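Local coordinates for SusD superfamily protein (Parabacteroides distasonis, PDB 3OTN), which probably binds nutrient glycans at the cell surface as an outer-membrane protein of the SusD family, at residues E263-L269 with Y278-S284; A195-L199 with Y212-S216; W83-Y87 with V136-T140. All coordinates share one frame; numbering follows the deposited sequence.

Contact 1: E263-L269 with Y278-S284; sequences ESVRIFL and YDLEYGS
The carbonyl oxygen of Leu-280 is gripped twice by Arg-266, whose NE and NH2 turn side-on to it. The bond from NH2 to Leu-280 O is 2.9 Å long and arrives in the carbonyl plane on a lone pair; the bond from NE to the same oxygen, 3.2 Å, comes almost straight down the C=O axis. NH2 also makes a salt bridge with Asp-279, 2.7 Å to OD1, the guanidinium and carboxylate planes turned 52° apart. NH1, at the other end of the group, reaches Glu-263 OE1 at 2.8 Å within the guanidinium plane, so the arginine sits between two acids. A bend at chi3 (78°) swings the guanidinium out of line with the aliphatic stem and lays it nearly parallel to the rings of two tyrosines. Tyr-278 lies under the stem: Arg-266 CG stands over the ring centre, 3.3 Å from the Tyr-278 centroid, in a CH-pi contact. On the Tyr-282 side the phenol oxygen rests above the guanidinium centre, the planes 17° apart, and OH is 3.2 Å from Arg-266 CZ. Two waters continue the network, one joining Glu-263 OE2 to Tyr-278 OH, the other joining Glu-263 OE1 to Tyr-282 OH. Farther along, Tyr-282 N donates to Arg-266 O, and Ile-267 CD1 packs on the ring at Tyr-282 CD2, 3.8 Å away. Beyond the pair, Trp-40 meets the Tyr-282 ring edge-to-face, and Lys-318 binds the carbonyl of Tyr-278. With its edge bonded to the Leu-280 carbonyl and Glu-263, Asp-279 approaching obliquely and its stem held against a ring, the guanidinium has little freedom to rotate; the flanking acids would be expected to favour its charged form and to offset that charge within this loop.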
# COMPACT_ATOMS: atom_id res chain seq x y z
N GLU A 263 11.70 4.19 9.76
CA GLU A 263 12.43 3.04 10.29
C GLU A 263 12.32 1.82 9.40
O GLU A 263 13.13 0.95 9.49
CB GLU A 263 12.00 2.72 11.74
CG GLU A 263 12.50 3.77 12.78
CD GLU A 263 14.05 3.88 12.87
OE1 GLU A 263 14.66 2.95 13.41
OE2 GLU A 263 14.65 4.91 12.42
N SER A 264 11.30 1.76 8.54
CA SER A 264 11.12 0.63 7.64
C SER A 264 12.28 0.42 6.67
O SER A 264 12.44 -0.69 6.13
CB SER A 264 9.80 0.72 6.87
OG SER A 264 9.78 1.72 5.85
N VAL A 265 13.09 1.46 6.44
CA VAL A 265 14.31 1.32 5.63
C VAL A 265 15.15 0.12 6.11
O VAL A 265 15.67 -0.64 5.30
CB VAL A 265 15.10 2.67 5.59
CG1 VAL A 265 16.51 2.49 5.00
CG2 VAL A 265 14.30 3.73 4.82
N ARG A 266 15.20 -0.08 7.42
CA ARG A 266 16.00 -1.16 8.06
C ARG A 266 15.44 -2.58 7.86
O ARG A 266 16.18 -3.56 8.01
CB ARG A 266 16.04 -0.92 9.59
CG ARG A 266 16.67 0.35 10.04
CD ARG A 266 16.28 0.68 11.50
NE ARG A 266 17.06 -0.12 12.42
CZ ARG A 266 17.12 0.05 13.74
NH1 ARG A 266 16.43 1.01 14.35
NH2 ARG A 266 17.89 -0.77 14.46
N ILE A 267 14.15 -2.65 7.59
CA ILE A 267 13.41 -3.92 7.34
C ILE A 267 13.99 -4.73 6.19
O ILE A 267 14.05 -5.96 6.26
CB ILE A 267 11.89 -3.59 7.06
CG1 ILE A 267 11.18 -3.10 8.34
CG2 ILE A 267 11.08 -4.74 6.46
CD1 ILE A 267 11.05 -4.12 9.35
N PHE A 268 14.43 -4.02 5.14
CA PHE A 268 14.92 -4.64 3.91
C PHE A 268 16.40 -4.99 3.92
O PHE A 268 16.87 -5.73 3.04
CB PHE A 268 14.66 -3.70 2.73
CG PHE A 268 13.23 -3.26 2.63
CD1 PHE A 268 12.28 -4.04 2.00
CD2 PHE A 268 12.82 -2.06 3.19
CE1 PHE A 268 10.95 -3.64 1.92
CE2 PHE A 268 11.50 -1.65 3.11
CZ PHE A 268 10.56 -2.44 2.47
N LEU A 269 17.13 -4.51 4.91
CA LEU A 269 18.58 -4.61 4.92
C LEU A 269 18.93 -5.98 5.48
O LEU A 269 18.22 -6.44 6.36
CB LEU A 269 19.20 -3.52 5.79
CG LEU A 269 18.93 -2.05 5.44
CD1 LEU A 269 19.59 -1.06 6.45
CD2 LEU A 269 19.36 -1.79 4.03
N TYR A 278 22.80 2.10 11.08
CA TYR A 278 21.84 1.70 12.11
C TYR A 278 22.50 0.77 13.14
O TYR A 278 23.44 0.05 12.80
CB TYR A 278 20.66 0.99 11.48
CG TYR A 278 19.82 1.87 10.59
CD1 TYR A 278 18.89 2.75 11.14
CD2 TYR A 278 19.94 1.81 9.20
CE1 TYR A 278 18.12 3.59 10.32
CE2 TYR A 278 19.16 2.63 8.37
CZ TYR A 278 18.25 3.52 8.93
OH TYR A 278 17.46 4.33 8.10
N ASP A 279 22.01 0.77 14.37
CA ASP A 279 22.59 -0.15 15.35
C ASP A 279 22.37 -1.64 14.99
O ASP A 279 23.20 -2.48 15.34
CB ASP A 279 22.19 0.17 16.80
CG ASP A 279 20.71 0.19 17.03
OD1 ASP A 279 19.94 -0.07 16.10
OD2 ASP A 279 20.32 0.45 18.19
N LEU A 280 21.28 -1.93 14.27
CA LEU A 280 21.00 -3.28 13.75
C LEU A 280 20.13 -3.25 12.50
O LEU A 280 19.18 -2.45 12.41
CB LEU A 280 20.28 -4.13 14.82
CG LEU A 280 21.19 -4.78 15.91
CD1 LEU A 280 20.38 -5.68 16.84
CD2 LEU A 280 22.40 -5.58 15.32
N GLU A 281 20.46 -4.11 11.55
CA GLU A 281 19.64 -4.32 10.38
C GLU A 281 18.72 -5.50 10.69
O GLU A 281 19.16 -6.47 11.29
CB GLU A 281 20.52 -4.66 9.18
CG GLU A 281 21.52 -3.58 8.85
CD GLU A 281 22.89 -3.75 9.51
OE1 GLU A 281 23.25 -4.85 10.01
OE2 GLU A 281 23.66 -2.76 9.49
N TYR A 282 17.46 -5.41 10.26
CA TYR A 282 16.44 -6.34 10.67
C TYR A 282 16.34 -7.55 9.77
O TYR A 282 16.15 -8.65 10.27
CB TYR A 282 15.08 -5.67 10.67
CG TYR A 282 14.92 -4.54 11.67
CD1 TYR A 282 15.35 -4.68 12.98
CD2 TYR A 282 14.26 -3.37 11.32
CE1 TYR A 282 15.17 -3.65 13.91
CE2 TYR A 282 14.07 -2.33 12.25
CZ TYR A 282 14.53 -2.49 13.54
OH TYR A 282 14.36 -1.50 14.47
N GLY A 283 16.37 -7.34 8.45
CA GLY A 283 16.21 -8.45 7.53
C GLY A 283 14.83 -9.12 7.60
O GLY A 283 14.75 -10.32 7.38
N SER A 284 13.79 -8.33 7.87
CA SER A 284 12.40 -8.84 8.05
C SER A 284 11.60 -9.06 6.76
O SER A 284 10.52 -9.69 6.78
CB SER A 284 11.55 -7.85 8.86
OG SER A 284 12.10 -7.50 10.07
O HOH W 1 15.39 5.63 9.55
O HOH W 2 13.00 0.85 14.36

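Contact 2: A195-L199 with Y212-S216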
# COMPACT_ATOMS: atom_id res chain seq x y z
N ALA A 195 -10.55 5.36 -8.07
CA ALA A 195 -10.25 4.39 -9.13
C ALA A 195 -10.06 2.96 -8.56
O ALA A 195 -10.60 1.98 -9.06
CB ALA A 195 -9.01 4.81 -9.94
N ASP A 196 -9.30 2.89 -7.49
CA ASP A 196 -8.96 1.64 -6.85
C ASP A 196 -10.21 1.03 -6.19
O ASP A 196 -10.44 -0.21 -6.28
CB ASP A 196 -7.84 1.91 -5.83
CG ASP A 196 -7.08 0.65 -5.41
OD1 ASP A 196 -7.40 -0.46 -5.85
OD2 ASP A 196 -6.14 0.79 -4.58
N VAL A 197 -11.02 1.87 -5.54
CA VAL A 197 -12.28 1.43 -4.94
C VAL A 197 -13.20 0.76 -5.97
O VAL A 197 -13.64 -0.35 -5.78
CB VAL A 197 -12.99 2.58 -4.20
CG1 VAL A 197 -14.44 2.23 -3.88
CG2 VAL A 197 -12.19 2.94 -2.92
N TYR A 198 -13.45 1.44 -7.08
CA TYR A 198 -14.30 0.89 -8.11
C TYR A 198 -13.73 -0.33 -8.84
O TYR A 198 -14.47 -1.26 -9.14
CB TYR A 198 -14.62 2.00 -9.11
CG TYR A 198 -15.68 2.98 -8.69
CD1 TYR A 198 -16.86 2.56 -8.04
CD2 TYR A 198 -15.60 4.31 -9.08
CE1 TYR A 198 -17.88 3.45 -7.75
CE2 TYR A 198 -16.62 5.21 -8.78
CZ TYR A 198 -17.75 4.79 -8.12
OH TYR A 198 -18.78 5.70 -7.86
N LEU A 199 -12.41 -0.33 -9.10
CA LEU A 199 -11.75 -1.49 -9.68
C LEU A 199 -11.91 -2.72 -8.77
O LEU A 199 -12.21 -3.81 -9.25
CB LEU A 199 -10.26 -1.21 -9.92
CG LEU A 199 -9.38 -2.34 -10.46
CD1 LEU A 199 -9.91 -2.86 -11.79
CD2 LEU A 199 -7.87 -1.85 -10.53
N TYR A 212 -18.59 -0.95 -13.04
CA TYR A 212 -17.63 -0.50 -12.05
C TYR A 212 -16.23 -0.35 -12.63
O TYR A 212 -15.48 0.56 -12.24
CB TYR A 212 -17.65 -1.38 -10.79
CG TYR A 212 -18.93 -1.19 -10.00
CD1 TYR A 212 -19.03 -0.16 -9.08
CD2 TYR A 212 -20.04 -2.01 -10.19
CE1 TYR A 212 -20.19 0.05 -8.35
CE2 TYR A 212 -21.22 -1.80 -9.48
CZ TYR A 212 -21.27 -0.77 -8.55
OH TYR A 212 -22.41 -0.56 -7.82
N TYR A 213 -15.87 -1.21 -13.58
CA TYR A 213 -14.61 -0.99 -14.31
C TYR A 213 -14.62 0.35 -15.06
O TYR A 213 -13.63 1.06 -15.07
CB TYR A 213 -14.33 -2.10 -15.33
CG TYR A 213 -14.05 -3.45 -14.75
CD1 TYR A 213 -12.93 -3.68 -13.98
CD2 TYR A 213 -14.90 -4.53 -15.04
CE1 TYR A 213 -12.63 -4.97 -13.49
CE2 TYR A 213 -14.64 -5.80 -14.54
CZ TYR A 213 -13.52 -6.01 -13.76
OH TYR A 213 -13.25 -7.26 -13.25
N ALA A 214 -15.75 0.67 -15.71
CA ALA A 214 -15.84 1.93 -16.45
C ALA A 214 -15.79 3.12 -15.48
O ALA A 214 -15.16 4.14 -15.78
CB ALA A 214 -17.08 1.98 -17.30
N GLU A 215 -16.45 3.02 -14.32
CA GLU A 215 -16.38 4.11 -13.33
C GLU A 215 -14.94 4.31 -12.84
O GLU A 215 -14.50 5.44 -12.63
CB GLU A 215 -17.32 3.86 -12.15
CG GLU A 215 -18.79 3.95 -12.52
CD GLU A 215 -19.18 5.30 -13.08
OE1 GLU A 215 -18.85 6.32 -12.44
OE2 GLU A 215 -19.83 5.34 -14.15
N SER A 216 -14.20 3.20 -12.67
CA SER A 216 -12.77 3.24 -12.27
C SER A 216 -11.94 3.98 -13.31
O SER A 216 -11.23 4.95 -12.97
CB SER A 216 -12.18 1.83 -12.08
OG SER A 216 -10.78 1.86 -11.75
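Tyr-212 meets Tyr-198 of the neighbouring helix, CD1 to CD1 at 3.6 Å. Tyr-198 CD1 arrives at the edge of the Tyr-212 ring, but the two planes stand 50° apart with centroids 6.0 Å from each other, an oblique pairing. Tyr-212 CB also lies against the main-chain oxygen of Tyr-198, and its ring stacks with Tyr-201, which follows Tyr-198 on helix 187-202. At Tyr-213 it is the ring edge that serves: Leu-199 CD1 comes in near the ring plane, 3.8 Å from Tyr-213 CD1. Glu-215 works through its methylene rather than its acid. CB sits over one face of Tyr-198, 3.8 Å from that ring's centroid and offset toward the rim, while the carboxylate, in the conformer described here, turns to Arg-219 and Lys-218 on its own helix. Ser-216 closes the run at the tightest backbone approach. A chi1 of 178° turns its hydroxyl away from its own N and across to Ala-195 O, to which OG donates at 2.7 Å. That oxygen already takes the helical bond from Leu-199 N, and the two donors reach it from opposite faces of the carbonyl plane. The segment axes pass 7.7 Å apart at 169°, close enough for a serine to reach the facing main chain. Helices 187-202 and 210-225 thus form an antiparallel helical hairpin, consistent with the TPR-like helical architecture of the SusD family.

Contact 3: W83-Y87 with V136-T140. With ACT (acetate ion), chain E; EDO (1,2-ethanediol), chain R.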
# COMPACT_ATOMS: atom_id res chain seq x y z
N TRP A 83 -6.22 -2.95 12.87
CA TRP A 83 -7.60 -2.73 13.33
C TRP A 83 -7.73 -1.49 14.23
O TRP A 83 -8.54 -0.64 14.00
CB TRP A 83 -8.10 -3.96 14.08
CG TRP A 83 -9.53 -3.91 14.49
CD1 TRP A 83 -10.05 -3.33 15.61
CD2 TRP A 83 -10.61 -4.49 13.80
NE1 TRP A 83 -11.41 -3.51 15.66
CE2 TRP A 83 -11.79 -4.21 14.55
CE3 TRP A 83 -10.72 -5.21 12.60
CZ2 TRP A 83 -13.06 -4.65 14.13
CZ3 TRP A 83 -12.00 -5.64 12.18
CH2 TRP A 83 -13.14 -5.37 12.96
N GLN A 84 -6.93 -1.44 15.27
CA GLN A 84 -7.02 -0.37 16.27
C GLN A 84 -6.71 1.00 15.66
O GLN A 84 -7.44 1.97 15.93
CB GLN A 84 -6.10 -0.64 17.45
CG GLN A 84 -6.48 -1.84 18.25
CD GLN A 84 -5.49 -2.17 19.38
OE1 GLN A 84 -4.51 -1.45 19.61
NE2 GLN A 84 -5.77 -3.25 20.09
N ASP A 85 -5.69 1.09 14.81
CA ASP A 85 -5.30 2.41 14.28
C ASP A 85 -6.22 2.88 13.19
O ASP A 85 -6.47 4.06 13.14
CB ASP A 85 -3.89 2.43 13.70
CG ASP A 85 -2.81 2.34 14.77
OD1 ASP A 85 -3.10 2.35 16.00
OD2 ASP A 85 -1.65 2.20 14.35
N CYS A 86 -6.69 1.99 12.31
CA CYS A 86 -7.72 2.36 11.35
C CYS A 86 -8.96 2.87 12.06
O CYS A 86 -9.50 3.93 11.72
CB CYS A 86 -8.06 1.23 10.36
SG CYS A 86 -6.75 1.00 9.10
N TYR A 87 -9.41 2.14 13.08
CA TYR A 87 -10.59 2.59 13.82
C TYR A 87 -10.34 3.87 14.62
O TYR A 87 -11.24 4.72 14.67
CB TYR A 87 -11.26 1.48 14.66
CG TYR A 87 -12.27 0.74 13.80
CD1 TYR A 87 -13.42 1.36 13.37
CD2 TYR A 87 -12.01 -0.55 13.35
CE1 TYR A 87 -14.32 0.69 12.53
CE2 TYR A 87 -12.90 -1.22 12.56
CZ TYR A 87 -14.04 -0.59 12.13
OH TYR A 87 -14.89 -1.29 11.28
N VAL A 136 -16.78 -5.42 8.55
CA VAL A 136 -16.28 -4.65 9.71
C VAL A 136 -17.38 -3.73 10.20
O VAL A 136 -18.35 -3.46 9.45
CB VAL A 136 -15.03 -3.84 9.36
CG1 VAL A 136 -13.89 -4.77 9.01
CG2 VAL A 136 -15.31 -2.83 8.23
N PRO A 137 -17.29 -3.28 11.47
CA PRO A 137 -18.29 -2.33 11.99
C PRO A 137 -18.43 -1.06 11.16
O PRO A 137 -17.45 -0.47 10.76
CB PRO A 137 -17.77 -2.02 13.40
CG PRO A 137 -17.05 -3.27 13.80
CD PRO A 137 -16.41 -3.76 12.56
N LYS A 138 -19.67 -0.68 10.94
CA LYS A 138 -20.07 0.45 10.15
C LYS A 138 -20.33 1.63 11.10
O LYS A 138 -21.41 1.74 11.65
CB LYS A 138 -21.34 0.09 9.38
CG LYS A 138 -21.88 1.16 8.44
CD LYS A 138 -22.97 0.59 7.53
CE LYS A 138 -24.22 0.27 8.25
NZ LYS A 138 -25.29 -0.16 7.30
N ILE A 139 -19.32 2.49 11.26
CA ILE A 139 -19.31 3.57 12.24
C ILE A 139 -18.99 4.90 11.57
O ILE A 139 -17.88 5.11 11.06
CB ILE A 139 -18.25 3.31 13.35
CG1 ILE A 139 -18.54 2.01 14.08
CG2 ILE A 139 -18.24 4.45 14.38
CD1 ILE A 139 -17.40 1.56 14.98
N THR A 140 -19.99 5.77 11.52
CA THR A 140 -19.85 7.12 11.01
C THR A 140 -20.31 8.17 12.02
O THR A 140 -20.39 9.34 11.67
CB THR A 140 -20.68 7.32 9.70
OG1 THR A 140 -22.05 7.02 9.97
CG2 THR A 140 -20.18 6.41 8.60
C ACT E . -14.21 -1.43 16.50
O ACT E . -14.08 -2.67 16.67
OXT ACT E . -13.67 -0.60 17.29
CH3 ACT E . -15.02 -0.94 15.36
C1 EDO R . -19.68 12.39 11.33
O1 EDO R . -20.17 12.66 12.63
C2 EDO R . -20.86 12.14 10.39
O2 EDO R . -20.46 11.27 9.33
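Tyr-87 OH donates to Pro-137 O at 2.7 Å, meeting a lone pair in the plane of the carbonyl, which itself lies at the edge of the phenol ring. The same hydroxyl nestles against Val-136 CB and Pro-137 CD, the latter 3.2 Å away. Next to it, the six-membered ring of Trp-83 meets the loop through its outer atoms: CH2 touches Pro-137 CD at 3.7 Å and CZ3 touches Val-136 CG1 at 3.8 Å. Ile-139 adds its CD1 methyl, 4.0 Å from Tyr-87 CE1. An acetate, probably from the crystallisation liquor, lies among these groups. Its methyl stands 3.2 Å above the plane of Tyr-87, over the ring centre, and also touches Pro-137 and Ile-139; its oxygen O accepts from Trp-83 NE1 at 3.0 Å. Having CG anti to the backbone N (chi1 -174°) sends the indole of Trp-83 outward from the helix toward the loop, where Tyr-87 CE2 lies over one of its faces. Outside this shell, Phe-133 meets the indole edge-to-face, while Leu-129 of helix 108-133 packs against Tyr-87. On the loop, Tyr-126 holds the Ile-139 carbonyl. Between the two segments one phenol-to-carbonyl bond gives direction to otherwise apolar packing, and the acetate, carboxylate toward the indole N-H and methyl on apolar groups, suggests that the surface here can accept a small amphiphilic anion.

Along the chain, contact 3 closes first, then contact 2, then contact 1, so the three follow in series without nesting. Contacts 2 and 3 belong to the helical part: contact 3 ties helix 79-100 to the loop that follows helix 108-133, contact 2 pairs helices 187-202 and 210-225, and their centres are about 23 Å apart. Helices 108-133 and 156-172 touch residues of both. Contact 1 lies within the long loop that leads into strand 286-287. Its centre is about 36 Å from that of contact 2, across the chain's centre, and about 30 Å from that of contact 3. Contacts 1 and 2 close short spans, whereas contact 3 bridges 48 intervening residues; a helical scaffold carrying long loops fits a SusD-family protein.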